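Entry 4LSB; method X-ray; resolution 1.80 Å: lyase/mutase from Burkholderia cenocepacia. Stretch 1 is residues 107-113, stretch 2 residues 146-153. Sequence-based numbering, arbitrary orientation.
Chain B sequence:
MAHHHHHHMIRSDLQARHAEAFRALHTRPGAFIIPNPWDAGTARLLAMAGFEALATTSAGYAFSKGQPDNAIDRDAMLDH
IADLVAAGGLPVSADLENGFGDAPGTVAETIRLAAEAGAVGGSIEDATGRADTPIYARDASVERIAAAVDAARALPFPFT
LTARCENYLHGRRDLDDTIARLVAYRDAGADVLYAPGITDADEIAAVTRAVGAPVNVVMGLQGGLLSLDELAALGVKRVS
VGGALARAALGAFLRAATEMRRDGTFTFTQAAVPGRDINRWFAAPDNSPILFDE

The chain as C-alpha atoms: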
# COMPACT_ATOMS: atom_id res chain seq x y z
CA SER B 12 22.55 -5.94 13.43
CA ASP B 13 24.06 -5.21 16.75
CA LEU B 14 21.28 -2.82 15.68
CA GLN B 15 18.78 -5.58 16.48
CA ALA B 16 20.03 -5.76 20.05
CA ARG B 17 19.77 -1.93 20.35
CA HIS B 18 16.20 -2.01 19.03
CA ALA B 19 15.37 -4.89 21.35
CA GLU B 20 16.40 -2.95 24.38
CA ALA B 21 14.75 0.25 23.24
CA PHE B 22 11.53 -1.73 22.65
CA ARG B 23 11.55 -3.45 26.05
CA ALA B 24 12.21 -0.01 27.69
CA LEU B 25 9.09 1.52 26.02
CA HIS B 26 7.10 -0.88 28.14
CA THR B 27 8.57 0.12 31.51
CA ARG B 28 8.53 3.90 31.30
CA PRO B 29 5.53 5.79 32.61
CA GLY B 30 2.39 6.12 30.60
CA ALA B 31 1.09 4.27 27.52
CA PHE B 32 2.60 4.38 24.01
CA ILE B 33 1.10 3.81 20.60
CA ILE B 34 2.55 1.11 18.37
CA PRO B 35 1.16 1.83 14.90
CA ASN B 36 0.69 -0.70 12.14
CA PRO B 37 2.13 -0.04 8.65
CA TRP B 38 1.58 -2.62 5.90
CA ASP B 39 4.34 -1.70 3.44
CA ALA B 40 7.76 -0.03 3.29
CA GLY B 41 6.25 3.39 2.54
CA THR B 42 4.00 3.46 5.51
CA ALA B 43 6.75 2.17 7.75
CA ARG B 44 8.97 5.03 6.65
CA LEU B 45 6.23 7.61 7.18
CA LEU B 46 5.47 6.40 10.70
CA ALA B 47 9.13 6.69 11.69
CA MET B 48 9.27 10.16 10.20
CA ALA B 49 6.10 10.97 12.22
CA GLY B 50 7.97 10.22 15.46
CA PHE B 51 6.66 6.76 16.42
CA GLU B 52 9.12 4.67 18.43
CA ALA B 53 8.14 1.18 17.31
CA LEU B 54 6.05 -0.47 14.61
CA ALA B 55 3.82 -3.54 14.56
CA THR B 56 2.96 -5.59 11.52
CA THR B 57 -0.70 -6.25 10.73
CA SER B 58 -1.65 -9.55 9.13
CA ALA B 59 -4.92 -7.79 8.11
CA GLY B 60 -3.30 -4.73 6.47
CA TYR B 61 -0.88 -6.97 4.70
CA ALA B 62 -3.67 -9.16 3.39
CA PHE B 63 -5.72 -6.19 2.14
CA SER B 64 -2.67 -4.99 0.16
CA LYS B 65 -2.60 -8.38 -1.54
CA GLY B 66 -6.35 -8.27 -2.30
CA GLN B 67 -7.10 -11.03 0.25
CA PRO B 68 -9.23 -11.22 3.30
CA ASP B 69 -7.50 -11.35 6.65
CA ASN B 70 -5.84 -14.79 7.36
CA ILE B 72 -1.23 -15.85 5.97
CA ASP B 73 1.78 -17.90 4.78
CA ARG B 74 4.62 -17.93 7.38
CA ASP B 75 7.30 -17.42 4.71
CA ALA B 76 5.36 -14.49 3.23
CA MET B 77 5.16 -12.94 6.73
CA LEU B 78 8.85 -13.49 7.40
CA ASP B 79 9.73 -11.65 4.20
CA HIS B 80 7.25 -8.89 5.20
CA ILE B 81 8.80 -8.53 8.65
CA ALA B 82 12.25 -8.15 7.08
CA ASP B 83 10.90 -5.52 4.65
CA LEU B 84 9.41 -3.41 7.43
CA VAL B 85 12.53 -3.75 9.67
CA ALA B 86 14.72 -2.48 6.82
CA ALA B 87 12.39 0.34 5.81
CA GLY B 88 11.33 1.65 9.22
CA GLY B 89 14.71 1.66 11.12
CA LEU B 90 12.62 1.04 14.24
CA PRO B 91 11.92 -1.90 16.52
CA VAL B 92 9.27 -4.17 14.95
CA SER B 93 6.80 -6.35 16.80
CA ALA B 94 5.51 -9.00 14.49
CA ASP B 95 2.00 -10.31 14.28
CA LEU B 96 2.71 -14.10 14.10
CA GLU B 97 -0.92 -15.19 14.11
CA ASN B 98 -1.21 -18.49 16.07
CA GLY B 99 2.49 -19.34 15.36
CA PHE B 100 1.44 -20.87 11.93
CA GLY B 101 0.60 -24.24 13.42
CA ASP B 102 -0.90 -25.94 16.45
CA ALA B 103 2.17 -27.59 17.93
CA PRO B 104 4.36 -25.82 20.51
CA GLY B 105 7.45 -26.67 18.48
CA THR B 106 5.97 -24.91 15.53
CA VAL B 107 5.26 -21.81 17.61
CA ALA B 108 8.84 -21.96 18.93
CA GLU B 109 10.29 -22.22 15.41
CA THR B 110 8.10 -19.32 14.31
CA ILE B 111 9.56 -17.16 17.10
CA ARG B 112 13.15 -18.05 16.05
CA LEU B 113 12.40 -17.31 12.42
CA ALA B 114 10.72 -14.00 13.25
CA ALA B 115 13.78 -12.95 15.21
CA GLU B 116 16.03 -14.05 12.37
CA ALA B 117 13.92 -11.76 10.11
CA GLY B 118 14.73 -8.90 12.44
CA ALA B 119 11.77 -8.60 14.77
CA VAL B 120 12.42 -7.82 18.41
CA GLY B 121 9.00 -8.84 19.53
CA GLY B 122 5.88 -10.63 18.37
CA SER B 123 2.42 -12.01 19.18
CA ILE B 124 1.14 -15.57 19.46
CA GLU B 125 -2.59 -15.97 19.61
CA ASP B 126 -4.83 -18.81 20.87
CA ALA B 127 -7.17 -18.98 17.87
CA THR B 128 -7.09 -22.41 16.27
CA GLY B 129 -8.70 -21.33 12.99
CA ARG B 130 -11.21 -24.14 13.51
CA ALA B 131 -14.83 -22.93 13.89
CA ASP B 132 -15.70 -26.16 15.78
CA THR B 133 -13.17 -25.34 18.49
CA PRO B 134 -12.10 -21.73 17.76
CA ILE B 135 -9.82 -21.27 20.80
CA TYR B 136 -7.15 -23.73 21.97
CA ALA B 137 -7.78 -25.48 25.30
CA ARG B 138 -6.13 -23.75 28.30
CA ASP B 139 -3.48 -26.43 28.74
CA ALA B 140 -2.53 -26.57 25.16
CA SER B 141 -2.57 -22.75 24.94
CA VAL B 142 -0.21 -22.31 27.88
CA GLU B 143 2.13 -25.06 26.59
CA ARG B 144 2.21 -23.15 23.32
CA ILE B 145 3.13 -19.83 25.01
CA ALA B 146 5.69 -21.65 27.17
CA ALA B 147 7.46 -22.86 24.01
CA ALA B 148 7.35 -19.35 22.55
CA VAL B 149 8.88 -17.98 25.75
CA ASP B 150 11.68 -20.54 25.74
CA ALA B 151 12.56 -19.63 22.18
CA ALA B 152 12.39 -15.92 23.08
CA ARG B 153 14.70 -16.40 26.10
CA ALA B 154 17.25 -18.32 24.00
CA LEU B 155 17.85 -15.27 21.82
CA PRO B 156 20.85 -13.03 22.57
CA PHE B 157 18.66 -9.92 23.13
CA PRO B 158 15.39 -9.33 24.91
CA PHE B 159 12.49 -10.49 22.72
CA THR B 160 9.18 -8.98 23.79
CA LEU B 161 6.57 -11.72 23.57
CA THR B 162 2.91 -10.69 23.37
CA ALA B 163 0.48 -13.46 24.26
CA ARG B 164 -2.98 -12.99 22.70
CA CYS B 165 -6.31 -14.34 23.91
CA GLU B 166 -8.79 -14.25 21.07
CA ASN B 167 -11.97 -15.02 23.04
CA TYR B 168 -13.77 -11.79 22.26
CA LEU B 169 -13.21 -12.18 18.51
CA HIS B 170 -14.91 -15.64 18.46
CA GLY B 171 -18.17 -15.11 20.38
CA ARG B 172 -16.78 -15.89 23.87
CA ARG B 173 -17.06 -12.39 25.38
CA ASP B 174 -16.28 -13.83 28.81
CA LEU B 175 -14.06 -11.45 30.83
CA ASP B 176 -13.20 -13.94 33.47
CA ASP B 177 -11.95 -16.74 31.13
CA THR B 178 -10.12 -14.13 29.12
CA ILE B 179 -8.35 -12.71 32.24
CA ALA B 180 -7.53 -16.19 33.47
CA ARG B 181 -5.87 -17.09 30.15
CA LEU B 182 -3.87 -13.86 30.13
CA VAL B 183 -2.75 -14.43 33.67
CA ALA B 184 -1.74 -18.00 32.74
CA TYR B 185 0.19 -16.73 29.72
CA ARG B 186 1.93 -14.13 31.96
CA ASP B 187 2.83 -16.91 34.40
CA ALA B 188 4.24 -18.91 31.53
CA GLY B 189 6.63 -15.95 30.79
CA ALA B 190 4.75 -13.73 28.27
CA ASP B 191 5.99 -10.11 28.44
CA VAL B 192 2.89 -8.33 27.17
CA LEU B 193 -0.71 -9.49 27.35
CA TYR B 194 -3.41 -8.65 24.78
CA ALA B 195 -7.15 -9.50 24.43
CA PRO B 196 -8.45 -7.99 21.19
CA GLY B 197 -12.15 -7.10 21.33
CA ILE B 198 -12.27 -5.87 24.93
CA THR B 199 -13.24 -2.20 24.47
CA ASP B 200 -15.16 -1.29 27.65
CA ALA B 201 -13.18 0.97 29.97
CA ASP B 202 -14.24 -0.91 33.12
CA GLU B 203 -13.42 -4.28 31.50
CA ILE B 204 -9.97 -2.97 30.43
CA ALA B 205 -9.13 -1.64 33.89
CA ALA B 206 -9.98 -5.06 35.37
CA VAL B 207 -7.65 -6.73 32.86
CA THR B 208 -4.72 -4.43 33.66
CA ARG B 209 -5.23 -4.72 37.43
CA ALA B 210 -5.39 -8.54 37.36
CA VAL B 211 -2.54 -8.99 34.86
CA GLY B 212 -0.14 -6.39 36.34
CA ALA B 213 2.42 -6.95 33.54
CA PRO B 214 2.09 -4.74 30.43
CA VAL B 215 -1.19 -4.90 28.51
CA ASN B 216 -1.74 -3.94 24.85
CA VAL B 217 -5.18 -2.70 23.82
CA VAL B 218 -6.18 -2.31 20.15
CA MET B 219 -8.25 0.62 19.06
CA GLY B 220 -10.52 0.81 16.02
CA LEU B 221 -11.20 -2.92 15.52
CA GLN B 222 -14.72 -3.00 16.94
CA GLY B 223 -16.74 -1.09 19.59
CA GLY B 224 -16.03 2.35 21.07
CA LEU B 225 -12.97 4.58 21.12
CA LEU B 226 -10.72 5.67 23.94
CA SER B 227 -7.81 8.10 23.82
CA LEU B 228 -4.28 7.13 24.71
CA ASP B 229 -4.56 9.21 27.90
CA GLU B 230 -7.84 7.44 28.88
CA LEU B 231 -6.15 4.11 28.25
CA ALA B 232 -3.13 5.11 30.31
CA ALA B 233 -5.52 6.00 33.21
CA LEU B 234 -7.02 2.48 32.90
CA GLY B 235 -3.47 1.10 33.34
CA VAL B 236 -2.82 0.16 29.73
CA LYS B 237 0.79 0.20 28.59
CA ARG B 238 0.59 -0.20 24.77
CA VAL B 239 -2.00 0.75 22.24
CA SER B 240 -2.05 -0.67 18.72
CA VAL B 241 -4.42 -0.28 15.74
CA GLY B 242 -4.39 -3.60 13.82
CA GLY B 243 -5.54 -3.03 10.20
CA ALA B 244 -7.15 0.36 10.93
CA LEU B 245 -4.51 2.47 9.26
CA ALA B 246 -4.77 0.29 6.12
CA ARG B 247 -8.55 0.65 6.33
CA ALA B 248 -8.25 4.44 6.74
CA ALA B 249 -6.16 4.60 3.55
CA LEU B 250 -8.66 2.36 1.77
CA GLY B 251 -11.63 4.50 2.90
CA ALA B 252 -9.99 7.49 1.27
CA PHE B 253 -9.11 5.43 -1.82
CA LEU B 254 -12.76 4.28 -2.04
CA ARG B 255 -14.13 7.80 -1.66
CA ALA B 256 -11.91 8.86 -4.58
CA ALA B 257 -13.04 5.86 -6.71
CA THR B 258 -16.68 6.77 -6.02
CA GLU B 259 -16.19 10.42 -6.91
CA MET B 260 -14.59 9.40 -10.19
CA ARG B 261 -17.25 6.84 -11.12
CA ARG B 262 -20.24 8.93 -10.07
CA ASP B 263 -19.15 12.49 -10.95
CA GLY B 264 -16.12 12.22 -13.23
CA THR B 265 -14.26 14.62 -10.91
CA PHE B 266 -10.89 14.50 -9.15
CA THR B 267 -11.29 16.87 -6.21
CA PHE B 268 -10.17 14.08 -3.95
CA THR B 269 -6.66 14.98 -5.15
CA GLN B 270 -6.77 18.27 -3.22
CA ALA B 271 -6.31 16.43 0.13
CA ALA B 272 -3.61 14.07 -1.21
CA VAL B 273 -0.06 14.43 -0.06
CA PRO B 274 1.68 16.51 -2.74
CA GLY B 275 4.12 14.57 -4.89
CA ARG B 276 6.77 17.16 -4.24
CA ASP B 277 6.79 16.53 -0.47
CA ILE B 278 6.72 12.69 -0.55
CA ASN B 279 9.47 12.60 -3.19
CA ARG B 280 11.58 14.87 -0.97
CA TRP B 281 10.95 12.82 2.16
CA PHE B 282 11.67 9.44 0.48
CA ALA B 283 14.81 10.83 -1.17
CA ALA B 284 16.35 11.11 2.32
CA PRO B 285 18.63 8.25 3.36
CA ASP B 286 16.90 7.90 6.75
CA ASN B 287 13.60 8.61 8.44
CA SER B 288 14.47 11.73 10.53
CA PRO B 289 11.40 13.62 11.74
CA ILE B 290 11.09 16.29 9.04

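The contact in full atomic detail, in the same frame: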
# COMPACT_ATOMS: atom_id res chain seq x y z
N VAL B 107 5.25 -23.12 16.98
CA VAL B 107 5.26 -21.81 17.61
C VAL B 107 6.71 -21.37 17.94
O VAL B 107 7.16 -20.27 17.56
CB VAL B 107 4.39 -21.85 18.87
CG1 VAL B 107 4.57 -20.55 19.69
CG2 VAL B 107 2.93 -22.08 18.48
N ALA B 108 7.45 -22.27 18.60
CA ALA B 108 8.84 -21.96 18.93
C ALA B 108 9.68 -21.66 17.69
O ALA B 108 10.41 -20.69 17.67
CB ALA B 108 9.48 -23.09 19.72
N GLU B 109 9.56 -22.48 16.65
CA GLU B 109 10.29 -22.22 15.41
C GLU B 109 9.87 -20.89 14.80
O GLU B 109 10.70 -20.11 14.35
CB GLU B 109 10.05 -23.35 14.42
CG GLU B 109 10.76 -23.17 13.08
CD GLU B 109 12.28 -23.27 13.14
OE1 GLU B 109 12.87 -23.51 14.24
OE2 GLU B 109 12.92 -23.09 12.07
N THR B 110 8.58 -20.60 14.81
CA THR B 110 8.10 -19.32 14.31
C THR B 110 8.76 -18.12 15.03
O THR B 110 9.19 -17.13 14.40
CB THR B 110 6.56 -19.26 14.38
OG1 THR B 110 6.02 -20.19 13.44
CG2 THR B 110 6.07 -17.89 14.00
N ILE B 111 8.86 -18.20 16.35
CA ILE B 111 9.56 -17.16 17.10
C ILE B 111 11.02 -17.02 16.64
O ILE B 111 11.51 -15.91 16.41
CB ILE B 111 9.54 -17.42 18.64
CG1 ILE B 111 8.13 -17.33 19.20
CG2 ILE B 111 10.50 -16.45 19.36
CD1 ILE B 111 7.45 -15.96 19.00
N ARG B 112 11.73 -18.12 16.50
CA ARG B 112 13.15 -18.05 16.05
C ARG B 112 13.28 -17.43 14.69
O ARG B 112 14.16 -16.63 14.45
CB ARG B 112 13.79 -19.43 15.98
CG ARG B 112 13.98 -20.13 17.29
CD ARG B 112 14.93 -21.32 17.08
NE ARG B 112 14.16 -22.49 16.63
CZ ARG B 112 13.43 -23.26 17.43
NH1 ARG B 112 13.40 -23.01 18.74
NH2 ARG B 112 12.73 -24.29 16.92
N LEU B 113 12.41 -17.85 13.78
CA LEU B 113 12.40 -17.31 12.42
C LEU B 113 12.05 -15.81 12.38
O LEU B 113 12.58 -15.06 11.57
CB LEU B 113 11.43 -18.09 11.53
CG LEU B 113 11.90 -19.53 11.22
CD1 LEU B 113 10.76 -20.33 10.61
CD2 LEU B 113 13.16 -19.55 10.36
N ALA B 146 4.46 -21.23 26.50
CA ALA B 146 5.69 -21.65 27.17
C ALA B 146 6.85 -21.96 26.18
O ALA B 146 8.02 -21.63 26.41
CB ALA B 146 5.41 -22.86 28.03
N ALA B 147 6.50 -22.55 25.06
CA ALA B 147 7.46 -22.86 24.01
C ALA B 147 7.92 -21.58 23.33
O ALA B 147 9.09 -21.46 22.95
CB ALA B 147 6.83 -23.83 22.99
N ALA B 148 7.00 -20.64 23.16
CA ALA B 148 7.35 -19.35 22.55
C ALA B 148 8.31 -18.59 23.48
O ALA B 148 9.26 -18.00 23.01
CB ALA B 148 6.13 -18.49 22.24
N VAL B 149 8.04 -18.64 24.77
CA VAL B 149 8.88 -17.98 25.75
C VAL B 149 10.28 -18.57 25.77
O VAL B 149 11.29 -17.86 25.84
CB VAL B 149 8.21 -18.08 27.15
CG1 VAL B 149 9.23 -17.84 28.29
CG2 VAL B 149 7.04 -17.11 27.22
N ASP B 150 10.37 -19.90 25.74
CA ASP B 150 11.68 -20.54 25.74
C ASP B 150 12.50 -20.17 24.52
O ASP B 150 13.71 -19.92 24.64
CB ASP B 150 11.58 -22.06 25.81
CG ASP B 150 11.07 -22.56 27.13
OD1 ASP B 150 11.20 -21.85 28.16
OD2 ASP B 150 10.53 -23.69 27.14
N ALA B 151 11.88 -20.12 23.35
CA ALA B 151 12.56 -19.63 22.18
C ALA B 151 13.00 -18.18 22.36
O ALA B 151 14.10 -17.82 21.98
CB ALA B 151 11.66 -19.73 20.96
N ALA B 152 12.09 -17.35 22.84
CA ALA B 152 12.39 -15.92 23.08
C ALA B 152 13.57 -15.78 24.01
O ALA B 152 14.51 -15.06 23.70
CB ALA B 152 11.17 -15.20 23.63
N ARG B 153 13.59 -16.54 25.11
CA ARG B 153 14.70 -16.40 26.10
C ARG B 153 16.05 -16.97 25.62
O ARG B 153 17.10 -16.62 26.16
CB ARG B 153 14.31 -17.02 27.47
CG ARG B 153 13.03 -16.48 28.12
CD ARG B 153 12.95 -14.93 28.25
NE ARG B 153 11.54 -14.51 28.34
CZ ARG B 153 10.91 -13.61 27.58
NH1 ARG B 153 11.51 -12.86 26.64
NH2 ARG B 153 9.62 -13.43 27.80

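Two helices pack here side by side, running in broadly the same direction with 32° between them, and their axes approach to 8.0 Å. That spacing is close for a helix pair, and the sequence of stretch 2 is in keeping with it: every residue of 146-153 that touches the other helix is an alanine. No hydrogen bond crosses between the stretches. Each helix satisfies its own backbone, as in Ala151 N to Ala147 O at 3.1 Å, and the contact is one of apolar packing.

Ala146, at the start of stretch 2, lies out of reach. The contact opens at Ala147, whose CB points toward the partner and lies 4.3 Å from Ala108 CB. The backbone comes closer still, with Ala147 O 3.6 Å from Ala108 CB. A methyl on each side lets the main chains draw near, and the CA atoms of Ala108 and Ala148 are just 4.7 Å apart.

Ala148 is buried, its CB set sideways yet touched by two branched residues one helical turn apart. Val107, with chi1 in t, places CG1 3.6 Å from Ala148 CB; Ile111, m at both chi1 and chi2, places CG1 3.8 Å from Ala148 CB. At Ala148 the rule is small against large: the beta-branched side chains of Val107 and Ile111 reach across to a short one.

Val149 points away and Asp150 sideways, and neither makes contact. Asp150 is exposed, so a charged residue at this place costs the packing nothing.

Ala151, one turn after Ala147, has the largest area covered by the other stretch, 57 Å². Ala151 CB points toward stretch 1 and sits 3.6 Å from Ala108 O, 4.2 Å from Ala108 CB and 3.8 Å from Ile111 CG2. The carbonyl at Ala108 is already engaged within its helix, Ala108 O accepting from Arg112 N at 3.1 Å, so the methyl packs against it without depriving it of a donor. Arg112 skirts the edge of this cluster: its CB is set sideways, but its end comes nearer, and Arg112 NH1 lies 4.3 Å from Ala151 CB. The charge is answered within stretch 1, where Arg112 NH2 forms a salt bridge with Glu109 OE1 at 2.8 Å; Arg112 NE also donates to Glu109 OE1 at 2.9 Å. Glu109 itself points away from stretch 2.

Ala152 closes the contact chiefly at its backbone N, with Ala152 N 3.9 Å from Ile111 CG2. Arg153, exposed and out of reach, finds hydrogen-bond partners elsewhere in the structure.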